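Local coordinates for pyruvate kinase (Cryptosporidium parvum, PDB 4DRS), which probably catalyses the last step of glycolysis, passing the phosphoryl group of phosphoenolpyruvate to ADP to give pyruvate and ATP, at residues V406-P409 against E410-C414; K464-R467 against G468-T471; I149-Y153 against S154-K158; K135-D139 against Y140-G144; E272-E275 against G276-F280. One frame throughout, in Å; residues are numbered along the deposited sequence.

Interaction 1: residues V406-P409 against E410-C414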
loop_
_atom_site.group_PDB
_atom_site.type_symbol
_atom_site.label_atom_id
_atom_site.label_comp_id
_atom_site.label_asym_id
_atom_site.label_seq_id
_atom_site.Cartn_x
_atom_site.Cartn_y
_atom_site.Cartn_z
ATOM N N VAL A 406 -10.352 -18.517 8.935
ATOM C CA VAL A 406 -9.948 -18.808 10.308
ATOM C C VAL A 406 -11.129 -19.412 11.064
ATOM O O VAL A 406 -12.240 -19.471 10.532
ATOM C CB VAL A 406 -9.437 -17.545 11.044
ATOM C CG1 VAL A 406 -8.119 -17.067 10.449
ATOM C CG2 VAL A 406 -10.479 -16.427 11.021
ATOM N N ALA A 407 -10.893 -19.868 12.292
ATOM C CA ALA A 407 -11.981 -20.328 13.153
ATOM C C ALA A 407 -12.768 -19.129 13.680
ATOM O O ALA A 407 -12.263 -17.999 13.683
ATOM C CB ALA A 407 -11.440 -21.167 14.302
ATOM N N VAL A 408 -14.002 -19.380 14.119
ATOM C CA VAL A 408 -14.885 -18.328 14.632
ATOM C C VAL A 408 -14.222 -17.468 15.717
ATOM O O VAL A 408 -14.205 -16.241 15.589
ATOM C CB VAL A 408 -16.253 -18.896 15.108
ATOM C CG1 VAL A 408 -16.992 -17.905 16.000
ATOM C CG2 VAL A 408 -17.112 -19.274 13.913
ATOM N N PRO A 409 -13.661 -18.100 16.776
ATOM C CA PRO A 409 -13.023 -17.305 17.834
ATOM C C PRO A 409 -11.969 -16.317 17.326
ATOM O O PRO A 409 -11.903 -15.186 17.818
ATOM C CB PRO A 409 -12.387 -18.371 18.734
ATOM C CG PRO A 409 -13.275 -19.563 18.567
ATOM C CD PRO A 409 -13.675 -19.541 17.117
ATOM N N GLU A 410 -11.159 -16.728 16.354
ATOM C CA GLU A 410 -10.127 -15.838 15.828
ATOM C C GLU A 410 -10.723 -14.686 15.015
ATOM O O GLU A 410 -10.215 -13.562 15.060
ATOM C CB GLU A 410 -9.078 -16.603 15.014
ATOM C CG GLU A 410 -7.882 -15.738 14.621
ATOM C CD GLU A 410 -6.688 -16.525 14.112
ATOM O OE1 GLU A 410 -6.759 -17.774 14.049
ATOM O OE2 GLU A 410 -5.668 -15.887 13.778
ATOM N N ALA A 411 -11.794 -14.968 14.276
ATOM C CA ALA A 411 -12.490 -13.932 13.521
ATOM C C ALA A 411 -13.097 -12.883 14.456
ATOM O O ALA A 411 -12.987 -11.688 14.197
ATOM C CB ALA A 411 -13.555 -14.544 12.634
ATOM N N ILE A 412 -13.727 -13.335 15.541
ATOM C CA ILE A 412 -14.274 -12.428 16.556
ATOM C C ILE A 412 -13.163 -11.553 17.140
ATOM O O ILE A 412 -13.354 -10.346 17.329
ATOM C CB ILE A 412 -15.008 -13.190 17.687
ATOM C CG1 ILE A 412 -16.184 -14.018 17.136
ATOM C CG2 ILE A 412 -15.491 -12.235 18.774
ATOM C CD1 ILE A 412 -17.371 -13.218 16.630
ATOM N N ALA A 413 -12.006 -12.163 17.403
ATOM C CA ALA A 413 -10.845 -11.456 17.946
ATOM C C ALA A 413 -10.394 -10.312 17.042
ATOM O O ALA A 413 -10.200 -9.192 17.517
ATOM C CB ALA A 413 -9.695 -12.421 18.197
ATOM N N CYS A 414 -10.240 -10.599 15.748
ATOM C CA CYS A 414 -9.874 -9.586 14.749
ATOM C C CYS A 414 -10.863 -8.443 14.671
ATOM O O CYS A 414 -10.470 -7.282 14.593
ATOM C CB CYS A 414 -9.785 -10.205 13.359
ATOM S SG CYS A 414 -8.354 -11.254 13.172
HETATM O O HOH W 1 -8.455 -20.047 13.407
#

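Interaction 2: residues K464-R467 against G468-T471. With SO4 (sulfate ion), chain D.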
loop_
_atom_site.group_PDB
_atom_site.type_symbol
_atom_site.label_atom_id
_atom_site.label_comp_id
_atom_site.label_asym_id
_atom_site.label_seq_id
_atom_site.Cartn_x
_atom_site.Cartn_y
_atom_site.Cartn_z
ATOM N N LYS A 464 -0.431 -14.418 31.956
ATOM C CA LYS A 464 0.597 -13.470 32.368
ATOM C C LYS A 464 1.804 -13.441 31.434
ATOM O O LYS A 464 2.730 -12.660 31.645
ATOM C CB LYS A 464 1.009 -13.691 33.825
ATOM C CG LYS A 464 -0.101 -13.422 34.844
ATOM C CD LYS A 464 -0.984 -12.229 34.485
ATOM C CE LYS A 464 -0.261 -10.893 34.616
ATOM N NZ LYS A 464 -0.907 -9.845 33.766
ATOM N N ILE A 465 1.783 -14.285 30.403
ATOM C CA ILE A 465 2.808 -14.256 29.362
ATOM C C ILE A 465 2.289 -13.693 28.027
ATOM O O ILE A 465 3.027 -13.631 27.041
ATOM C CB ILE A 465 3.449 -15.641 29.128
ATOM C CG1 ILE A 465 2.365 -16.707 28.917
ATOM C CG2 ILE A 465 4.403 -15.989 30.270
ATOM C CD1 ILE A 465 2.853 -17.934 28.172
ATOM N N ALA A 466 1.021 -13.284 28.004
ATOM C CA ALA A 466 0.418 -12.711 26.803
ATOM C C ALA A 466 0.476 -11.186 26.849
ATOM O O ALA A 466 0.015 -10.572 27.818
ATOM C CB ALA A 466 -1.020 -13.186 26.652
ATOM N N ARG A 467 1.033 -10.584 25.799
ATOM C CA ARG A 467 1.201 -9.133 25.745
ATOM C C ARG A 467 -0.128 -8.386 25.853
ATOM O O ARG A 467 -1.121 -8.753 25.204
ATOM C CB ARG A 467 1.929 -8.708 24.469
ATOM C CG ARG A 467 2.322 -7.240 24.481
ATOM C CD ARG A 467 2.692 -6.713 23.111
ATOM N NE ARG A 467 4.081 -6.990 22.779
ATOM C CZ ARG A 467 4.794 -6.304 21.890
ATOM N NH1 ARG A 467 4.254 -5.278 21.243
ATOM N NH2 ARG A 467 6.055 -6.641 21.654
ATOM N N GLY A 468 -0.131 -7.354 26.694
ATOM C CA GLY A 468 -1.253 -6.436 26.831
ATOM C C GLY A 468 -2.493 -6.990 27.506
ATOM O O GLY A 468 -3.565 -6.399 27.403
ATOM N N VAL A 469 -2.358 -8.119 28.196
ATOM C CA VAL A 469 -3.499 -8.733 28.865
ATOM C C VAL A 469 -3.463 -8.492 30.375
ATOM O O VAL A 469 -2.528 -8.892 31.068
ATOM C CB VAL A 469 -3.616 -10.247 28.552
ATOM C CG1 VAL A 469 -4.838 -10.847 29.230
ATOM C CG2 VAL A 469 -3.689 -10.485 27.049
ATOM N N LYS A 470 -4.487 -7.809 30.867
ATOM C CA LYS A 470 -4.715 -7.673 32.297
ATOM C C LYS A 470 -5.921 -8.549 32.625
ATOM O O LYS A 470 -6.816 -8.698 31.792
ATOM C CB LYS A 470 -4.970 -6.208 32.664
ATOM C CG LYS A 470 -5.274 -5.971 34.138
ATOM C CD LYS A 470 -5.422 -4.492 34.468
ATOM C CE LYS A 470 -5.655 -4.272 35.958
ATOM N NZ LYS A 470 -4.445 -4.492 36.804
ATOM N N THR A 471 -5.946 -9.133 33.819
ATOM C CA THR A 471 -7.008 -10.074 34.173
ATOM C C THR A 471 -7.834 -9.664 35.398
ATOM O O THR A 471 -7.297 -9.165 36.388
ATOM C CB THR A 471 -6.445 -11.486 34.414
ATOM O OG1 THR A 471 -5.456 -11.430 35.449
ATOM C CG2 THR A 471 -5.815 -12.052 33.145
HETATM S S SO4 D . -2.885 -7.879 36.267
HETATM O O1 SO4 D . -4.036 -7.265 36.965
HETATM O O2 SO4 D . -2.301 -6.914 35.309
HETATM O O3 SO4 D . -1.865 -8.240 37.283
HETATM O O4 SO4 D . -3.353 -9.086 35.541
#

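Interaction 3: residues I149-Y153 against S154-K158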
loop_
_atom_site.group_PDB
_atom_site.type_symbol
_atom_site.label_atom_id
_atom_site.label_comp_id
_atom_site.label_asym_id
_atom_site.label_seq_id
_atom_site.Cartn_x
_atom_site.Cartn_y
_atom_site.Cartn_z
ATOM N N ILE A 149 39.594 -31.185 39.894
ATOM C CA ILE A 149 38.201 -30.785 40.124
ATOM C C ILE A 149 37.222 -31.911 39.776
ATOM O O ILE A 149 37.613 -32.940 39.216
ATOM C CB ILE A 149 37.813 -29.489 39.364
ATOM C CG1 ILE A 149 37.979 -29.664 37.848
ATOM C CG2 ILE A 149 38.613 -28.299 39.884
ATOM C CD1 ILE A 149 37.185 -28.674 37.019
ATOM N N SER A 150 35.953 -31.700 40.109
ATOM C CA SER A 150 34.921 -32.707 39.903
ATOM C C SER A 150 33.996 -32.351 38.740
ATOM O O SER A 150 34.001 -31.219 38.251
ATOM C CB SER A 150 34.116 -32.898 41.188
ATOM O OG SER A 150 33.324 -34.065 41.111
ATOM N N CYS A 151 33.202 -33.330 38.310
ATOM C CA CYS A 151 32.308 -33.182 37.166
ATOM C C CYS A 151 31.037 -34.007 37.371
ATOM O O CYS A 151 31.094 -35.143 37.852
ATOM C CB CYS A 151 33.030 -33.619 35.888
ATOM S SG CYS A 151 32.091 -33.471 34.352
ATOM N N SER A 152 29.895 -33.433 37.001
ATOM C CA SER A 152 28.600 -34.092 37.170
ATOM C C SER A 152 28.302 -35.115 36.073
ATOM O O SER A 152 27.462 -35.996 36.249
ATOM C CB SER A 152 27.483 -33.052 37.223
ATOM O OG SER A 152 27.477 -32.265 36.047
ATOM N N TYR A 153 29.002 -34.991 34.949
ATOM C CA TYR A 153 28.759 -35.816 33.768
ATOM C C TYR A 153 29.644 -37.071 33.796
ATOM O O TYR A 153 30.832 -37.015 33.475
ATOM C CB TYR A 153 28.992 -34.960 32.512
ATOM C CG TYR A 153 28.706 -35.613 31.176
ATOM C CD1 TYR A 153 27.531 -36.330 30.951
ATOM C CD2 TYR A 153 29.603 -35.471 30.116
ATOM C CE1 TYR A 153 27.277 -36.915 29.718
ATOM C CE2 TYR A 153 29.358 -36.048 28.882
ATOM C CZ TYR A 153 28.197 -36.769 28.687
ATOM O OH TYR A 153 27.958 -37.338 27.459
ATOM N N SER A 154 29.056 -38.198 34.191
ATOM C CA SER A 154 29.812 -39.446 34.371
ATOM C C SER A 154 30.264 -40.082 33.051
ATOM O O SER A 154 31.178 -40.911 33.035
ATOM C CB SER A 154 29.019 -40.455 35.206
ATOM O OG SER A 154 27.949 -41.014 34.467
ATOM N N LEU A 155 29.617 -39.689 31.955
ATOM C CA LEU A 155 29.987 -40.147 30.618
ATOM C C LEU A 155 31.011 -39.228 29.933
ATOM O O LEU A 155 31.219 -39.318 28.718
ATOM C CB LEU A 155 28.740 -40.308 29.739
ATOM C CG LEU A 155 27.913 -41.593 29.848
ATOM C CD1 LEU A 155 26.556 -41.409 29.181
ATOM C CD2 LEU A 155 28.643 -42.785 29.246
ATOM N N LEU A 156 31.655 -38.362 30.717
ATOM C CA LEU A 156 32.681 -37.447 30.197
ATOM C C LEU A 156 33.843 -38.147 29.474
ATOM O O LEU A 156 34.206 -37.727 28.370
ATOM C CB LEU A 156 33.213 -36.513 31.295
ATOM C CG LEU A 156 34.309 -35.510 30.911
ATOM C CD1 LEU A 156 33.813 -34.501 29.885
ATOM C CD2 LEU A 156 34.844 -34.799 32.143
ATOM N N PRO A 157 34.429 -39.208 30.082
ATOM C CA PRO A 157 35.561 -39.878 29.420
ATOM C C PRO A 157 35.218 -40.449 28.040
ATOM O O PRO A 157 36.064 -40.445 27.144
ATOM C CB PRO A 157 35.921 -41.014 30.392
ATOM C CG PRO A 157 34.705 -41.206 31.239
ATOM C CD PRO A 157 34.120 -39.835 31.383
ATOM N N LYS A 158 33.980 -40.913 27.876
ATOM C CA LYS A 158 33.524 -41.526 26.631
ATOM C C LYS A 158 32.915 -40.510 25.655
ATOM O O LYS A 158 32.286 -40.893 24.669
ATOM C CB LYS A 158 32.517 -42.645 26.932
ATOM C CG LYS A 158 33.045 -43.723 27.871
ATOM C CD LYS A 158 31.991 -44.764 28.221
ATOM C CE LYS A 158 31.846 -45.813 27.129
ATOM N NZ LYS A 158 31.076 -47.002 27.587
#

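Interaction 4: residues K135-D139 against Y140-G144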
loop_
_atom_site.group_PDB
_atom_site.type_symbol
_atom_site.label_atom_id
_atom_site.label_comp_id
_atom_site.label_asym_id
_atom_site.label_seq_id
_atom_site.Cartn_x
_atom_site.Cartn_y
_atom_site.Cartn_z
ATOM N N LYS A 135 43.300 -32.095 36.278
ATOM C CA LYS A 135 42.541 -33.340 36.243
ATOM C C LYS A 135 41.064 -33.058 36.521
ATOM O O LYS A 135 40.733 -32.155 37.295
ATOM C CB LYS A 135 43.103 -34.322 37.275
ATOM C CG LYS A 135 42.524 -35.727 37.215
ATOM C CD LYS A 135 43.102 -36.599 38.319
ATOM C CE LYS A 135 42.443 -37.969 38.348
ATOM N NZ LYS A 135 43.003 -38.824 39.431
ATOM N N ILE A 136 40.184 -33.821 35.875
ATOM C CA ILE A 136 38.742 -33.703 36.087
ATOM C C ILE A 136 38.136 -35.093 36.283
ATOM O O ILE A 136 38.017 -35.865 35.331
ATOM C CB ILE A 136 38.037 -32.966 34.919
ATOM C CG1 ILE A 136 38.680 -31.595 34.663
ATOM C CG2 ILE A 136 36.550 -32.797 35.210
ATOM C CD1 ILE A 136 38.289 -30.951 33.349
ATOM N N THR A 137 37.768 -35.406 37.524
ATOM C CA THR A 137 37.162 -36.699 37.857
ATOM C C THR A 137 35.641 -36.663 37.689
ATOM O O THR A 137 35.038 -35.588 37.704
ATOM C CB THR A 137 37.543 -37.162 39.286
ATOM O OG1 THR A 137 36.920 -38.422 39.573
ATOM C CG2 THR A 137 37.121 -36.133 40.335
ATOM N N THR A 138 35.037 -37.838 37.519
ATOM C CA THR A 138 33.579 -37.963 37.413
ATOM C C THR A 138 32.955 -38.340 38.761
ATOM O O THR A 138 31.731 -38.452 38.886
ATOM C CB THR A 138 33.157 -38.983 36.332
ATOM O OG1 THR A 138 33.699 -40.273 36.641
ATOM C CG2 THR A 138 33.640 -38.544 34.958
ATOM N N ASP A 139 33.810 -38.539 39.763
ATOM C CA ASP A 139 33.373 -38.739 41.140
ATOM C C ASP A 139 32.841 -37.401 41.650
ATOM O O ASP A 139 33.600 -36.580 42.174
ATOM C CB ASP A 139 34.542 -39.245 41.998
ATOM C CG ASP A 139 34.110 -39.684 43.392
ATOM O OD1 ASP A 139 33.741 -38.817 44.214
ATOM O OD2 ASP A 139 34.164 -40.900 43.675
ATOM N N TYR A 140 31.538 -37.186 41.474
ATOM C CA TYR A 140 30.921 -35.886 41.752
ATOM C C TYR A 140 31.013 -35.471 43.226
ATOM O O TYR A 140 31.346 -34.322 43.528
ATOM C CB TYR A 140 29.477 -35.829 41.232
ATOM C CG TYR A 140 28.902 -34.425 41.116
ATOM C CD1 TYR A 140 29.683 -33.358 40.658
ATOM C CD2 TYR A 140 27.570 -34.169 41.444
ATOM C CE1 TYR A 140 29.157 -32.080 40.549
ATOM C CE2 TYR A 140 27.035 -32.893 41.335
ATOM C CZ TYR A 140 27.832 -31.854 40.889
ATOM O OH TYR A 140 27.304 -30.589 40.781
ATOM N N SER A 141 30.740 -36.408 44.132
ATOM C CA SER A 141 30.810 -36.140 45.571
ATOM C C SER A 141 32.254 -36.155 46.077
ATOM O O SER A 141 32.640 -37.001 46.887
ATOM C CB SER A 141 29.948 -37.136 46.353
ATOM O OG SER A 141 28.582 -37.018 45.996
ATOM N N MET A 142 33.044 -35.205 45.583
ATOM C CA MET A 142 34.443 -35.060 45.965
ATOM C C MET A 142 34.836 -33.590 45.927
ATOM O O MET A 142 34.535 -32.883 44.960
ATOM C CB MET A 142 35.350 -35.864 45.027
ATOM C CG MET A 142 36.806 -35.930 45.472
ATOM S SD MET A 142 37.986 -35.919 44.106
ATOM C CE MET A 142 37.858 -34.223 43.539
ATOM N N LEU A 143 35.508 -33.140 46.984
ATOM C CA LEU A 143 36.013 -31.774 47.061
ATOM C C LEU A 143 37.235 -31.616 46.160
ATOM O O LEU A 143 38.219 -32.345 46.299
ATOM C CB LEU A 143 36.354 -31.397 48.509
ATOM C CG LEU A 143 35.239 -31.419 49.563
ATOM C CD1 LEU A 143 35.821 -31.211 50.954
ATOM C CD2 LEU A 143 34.158 -30.383 49.276
ATOM N N GLY A 144 37.158 -30.662 45.237
ATOM C CA GLY A 144 38.199 -30.466 44.233
ATOM C C GLY A 144 39.132 -29.306 44.513
ATOM O O GLY A 144 38.689 -28.210 44.855
#

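Interaction 5: residues E272-E275 against G276-F280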
loop_
_atom_site.group_PDB
_atom_site.type_symbol
_atom_site.label_atom_id
_atom_site.label_comp_id
_atom_site.label_asym_id
_atom_site.label_seq_id
_atom_site.Cartn_x
_atom_site.Cartn_y
_atom_site.Cartn_z
ATOM N N GLU A 272 18.000 -22.851 22.896
ATOM C CA GLU A 272 19.276 -22.526 23.530
ATOM C C GLU A 272 20.476 -23.060 22.747
ATOM O O GLU A 272 21.616 -22.934 23.195
ATOM C CB GLU A 272 19.326 -23.113 24.945
ATOM C CG GLU A 272 18.356 -22.500 25.932
ATOM C CD GLU A 272 18.577 -23.008 27.338
ATOM O OE1 GLU A 272 19.520 -22.532 28.013
ATOM O OE2 GLU A 272 17.799 -23.883 27.770
ATOM N N ASN A 273 20.219 -23.678 21.598
ATOM C CA ASN A 273 21.293 -24.203 20.758
ATOM C C ASN A 273 20.898 -24.361 19.294
ATOM O O ASN A 273 19.736 -24.142 18.931
ATOM C CB ASN A 273 21.862 -25.517 21.330
ATOM C CG ASN A 273 20.870 -26.669 21.299
ATOM O OD1 ASN A 273 19.806 -26.600 20.679
ATOM N ND2 ASN A 273 21.231 -27.752 21.970
ATOM N N LEU A 274 21.870 -24.748 18.470
ATOM C CA LEU A 274 21.694 -24.837 17.020
ATOM C C LEU A 274 20.592 -25.819 16.619
ATOM O O LEU A 274 19.784 -25.513 15.738
ATOM C CB LEU A 274 23.025 -25.178 16.325
ATOM C CG LEU A 274 23.092 -25.185 14.789
ATOM C CD1 LEU A 274 22.596 -23.875 14.179
ATOM C CD2 LEU A 274 24.506 -25.494 14.309
ATOM N N GLU A 275 20.556 -26.982 17.270
ATOM C CA GLU A 275 19.522 -27.985 17.006
ATOM C C GLU A 275 18.122 -27.402 17.150
ATOM O O GLU A 275 17.284 -27.549 16.255
ATOM C CB GLU A 275 19.685 -29.206 17.915
ATOM C CG GLU A 275 20.416 -30.377 17.274
ATOM C CD GLU A 275 19.618 -31.029 16.153
ATOM O OE1 GLU A 275 18.475 -31.475 16.406
ATOM O OE2 GLU A 275 20.138 -31.109 15.019
ATOM N N GLY A 276 17.886 -26.731 18.275
ATOM C CA GLY A 276 16.625 -26.044 18.527
ATOM C C GLY A 276 16.265 -25.035 17.453
ATOM O O GLY A 276 15.103 -24.940 17.059
ATOM N N VAL A 277 17.260 -24.281 16.984
ATOM C CA VAL A 277 17.058 -23.314 15.900
ATOM C C VAL A 277 16.671 -24.018 14.588
ATOM O O VAL A 277 15.721 -23.606 13.918
ATOM C CB VAL A 277 18.297 -22.409 15.677
ATOM C CG1 VAL A 277 18.054 -21.431 14.534
ATOM C CG2 VAL A 277 18.662 -21.655 16.951
ATOM N N ILE A 278 17.409 -25.076 14.237
ATOM C CA ILE A 278 17.127 -25.885 13.047
ATOM C C ILE A 278 15.707 -26.462 13.097
ATOM O O ILE A 278 14.980 -26.423 12.102
ATOM C CB ILE A 278 18.179 -27.014 12.867
ATOM C CG1 ILE A 278 19.541 -26.423 12.480
ATOM C CG2 ILE A 278 17.738 -28.040 11.823
ATOM C CD1 ILE A 278 20.697 -27.392 12.631
ATOM N N ASN A 279 15.311 -26.973 14.260
ATOM C CA ASN A 279 13.994 -27.587 14.417
ATOM C C ASN A 279 12.924 -26.653 14.983
ATOM O O ASN A 279 11.875 -27.117 15.443
ATOM C CB ASN A 279 14.101 -28.851 15.272
ATOM C CG ASN A 279 14.867 -29.956 14.578
ATOM O OD1 ASN A 279 14.467 -30.426 13.515
ATOM N ND2 ASN A 279 15.973 -30.374 15.174
ATOM N N PHE A 280 13.181 -25.346 14.917
ATOM C CA PHE A 280 12.306 -24.353 15.531
ATOM C C PHE A 280 10.830 -24.546 15.203
ATOM O O PHE A 280 10.005 -24.601 16.109
ATOM C CB PHE A 280 12.735 -22.920 15.194
ATOM C CG PHE A 280 11.824 -21.879 15.779
ATOM C CD1 PHE A 280 11.919 -21.530 17.127
ATOM C CD2 PHE A 280 10.839 -21.281 15.005
ATOM C CE1 PHE A 280 11.066 -20.590 17.677
ATOM C CE2 PHE A 280 9.982 -20.341 15.554
ATOM C CZ PHE A 280 10.095 -19.994 16.888
#

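Interaction 1: residues V406-P409 against E410-C414
Ala407 O and Ala411 N (3.1 Å, N-H...O 160°) close the first turn of helix 408-422, and the next rung, Val408 O with Ile412 N at 2.9 Å, is straighter still at 169°; Pro409 O and Ala413 N follow in the same sense. Ala407 holds the N-cap position but has no polar side chain to cap with. Pro409 sits in the first turn, where a proline costs the helix no hydrogen bond. Just ahead of the cap, Val406 folds back on the helix: its CG2 packs on Ala411 CB at 4.0 Å, the N' to N4 pairing known as a hydrophobic staple. Its other branch, CG1, meets Glu410 OE1 at 3.9 Å, the two side chains crossing at about a right angle. Glu410 occupies N3, where a capping box would accept directly from the N-cap N-H. Here a water does the joining, accepting from Ala407 N at 2.7 Å and donating to Glu410 OE1 at 2.9 Å. The Glu410 side chain is extended, with CG anti to the backbone N (chi1 -172°), which carries the carboxylate back beside the cap. Its second oxygen, OE2, forms a salt bridge with Lys443 and a hydrogen bond with Tyr444 OH. On another flank, Val408 CG1 and Ile412 CG1 lie side by side. Helix 436-443 packs against Pro409, Glu410 and Ala413 through Leu440, while Phe502, Met520 and Val423 of a second subunit lie against Val408, Ile412 and Ala411, placing this helix start at a subunit interface.

Interaction 2: residues K464-R467 against G468-T471
Lys464 NZ is shared between Val469 O, a weak bond at 3.3 Å, and oxygen O4 of a sulfate ion at 3.1 Å. The same O4 also accepts from Thr471 N at 3.1 Å and from Thr471 OG1 at 3.2 Å. Lys470 reaches along the sulfate and gives its NZ to O1 at 2.8 Å, its aliphatic chain extended until a bend at the last torsion. Thr103 N adds another bond to the ion, which probably came from the crystallisation liquor. Two lysines, two backbone N-H groups and a threonine hydroxyl thus make a site suited to an anion. Lys464 gets there by curling: bends at chi2 and chi3 (-38° and -70°) turn its ammonium group back over the loop. Between these residues lies a type II beta turn from Ala466 to Val469, with Gly468 at the third position (phi 71°). It feeds strand 469-473, an outer strand of the mixed, mostly parallel sheet of the C-terminal alpha/beta domain, where it pairs with 449-454. The turn bond, Val469 N to Ala466 O, is weak at 3.4 Å, and Gln47 NE2 bonds to both Ala466 O and Val469 O. Across the turn, Ala466 CB packs on Val469 CG2 at 3.8 Å. Arg467 leads the other way, its NH2 bonded to the carbonyls of Val352 and Ser356, while Lys464 and Ile465 touch Val72 on a barrel strand.

Interaction 3: residues I149-Y153 against S154-K158
The Tyr153 ring lies with one face on the Leu155-Leu156 peptide: Leu155 C stands 3.7 Å and Leu156 N 3.5 Å above the ring plane, both offset toward the rim. Flanking that peptide, Leu155 CB touches CE1 of the Tyr153 ring at 3.7 Å, and Leu156 CB approaches CD2 of the same ring at 3.9 Å. Ile115 also touches Tyr153. A chi1 of -176° swings the ring away from its own N-H and lays it over the chain that follows. The phenol oxygen is held as well, bonded to His209 N and to Ser159 OG, so the ring is fixed at its far end as well as across its face. The backbone makes a type I beta turn from Tyr153 to Leu156, closed by Leu156 N to Tyr153 O at 3.2 Å. That bond is not well aimed: the donor stands 57° out of the carbonyl plane. A second cluster gathers at Cys151, whose SG accepts from Tyr153 N at 3.5 Å and packs on Leu156 CD2 at 3.8 Å. One sulfur thus meets both the N-H at the start of the turn and a methyl of its last residue. Ser152 OG bonds to Arg116 N, tying the loop to a residue seen to bind ADP. The contact belongs to the lid-like B domain of pyruvate kinase, inserted into the barrel. Here the chain leaves strand 148-150, an outer strand of the mixed sheet, with Cys151 and Leu156 packed on Ile136 of strand 133-137 and on Met201 of strand 201-202.

Interaction 4: residues K135-D139 against Y140-G144
Thr137 and Met142 meet across the loop that leaves strand 133-137 in the B domain, a loop shaped by two small motifs: an ST turn at Thr137 and an inverse gamma turn centred on Ser141. Among the polar contacts, Thr137 OG1 accepts from Asp139 N at 3.1 Å with a nearly straight N-H...O of 168°, closing the ST turn just where the strand ends. That hydroxyl also takes part in a weak bond with Asp183 O. In the inverse gamma turn Met142 N makes a weak 2.8 Å bond to Tyr140 O. Neighbours finish the polar work: Asp139 O bonds to Ser150 OG, and Thr138 OG1 to Asp183 O, so the loop is fastened to the chain on both flanks of its strand. One polar approach is repulsive: Asp139 OD1 lies 3.4 Å from Ser141 O, and since both are acceptors the pair probably costs a little electrostatic energy at this exposed corner. In the packing, Met142 CB sits against Asp139, 3.4 Å from its O and 3.5 Å from its OD1, and the two side chains cross at about a right angle. Tyr140, largely exposed, has its side chain about 4 Å from that of Arg116, a residue seen to bind ADP, and touches Ser152. Beyond CB, Met142 bends at chi2 and chi3 to turn its thioether back to the strand, where Thr137 CG2 meets Met142 CE at 3.8 Å and SD at 3.9 Å.

Interaction 5: residues E272-E275 against G276-F280
Glu275 O takes two donors from Asn279: the backbone N at 2.9 Å (157°) and, weakly, the side-chain ND2 at 3.3 Å. The amide of Asn279 thus doubles back on the final turn of the short helix 274-278, its CG anti to the carbonyl carbon. The same ND2 lies 3.0 Å from Glu275 OE1, but the angle is poor for a hydrogen bond; carboxylate and amide run side by side with their planes 59° apart, and ND2 is also bonded to Gln239 O. At the opposite end Asn273 is the N-cap. Its OD1 accepts from Gly276 N at 3.1 Å along a straight 170° path, while its ND2 is taken by Gln239 OE1, which fixes how the amide is turned. Inside the helix Val277 N bonds to Asn273 O at 3.2 Å and Ile278 N to Leu274 O at 2.8 Å. One turn apart, Leu274 CG touches Ile278 CD1 at 3.9 Å, the one apolar pair of side chains here. This helix follows barrel strand 266-271, and Asn279 leads straight into helix 280-286. Val277, buried, packs on Ile271 and Leu297, with Met29 of a third subunit also against it, and Leu274 N is bonded to Glu300 OE1. A helix of barely more than one turn has few bonds of its own, so an asparagine at each end, both tied to Gln239, probably does much to define where it begins and stops.

How the interactions relate
Interactions 3 and 4 are neighbours in the B domain: their strands 148-150 and 133-137 pair in one sheet, with Ile149 O 3.0 Å from Thr137 N. Both shape loops near Arg116, but interaction 4 lies at the surface whereas interaction 3 buries its tyrosine. Interaction 1 is a helix start, interaction 5 a whole short helix: one, at a subunit interface of the C-terminal domain, has a water bridging its N-cap N-H to a glutamate, the other is capped by an asparagine side chain in the barrel. Interaction 2, the most buried, shares the C-terminal domain with interaction 1, their centres about 19 Å apart, and is the one whose chemistry centres on a bound anion.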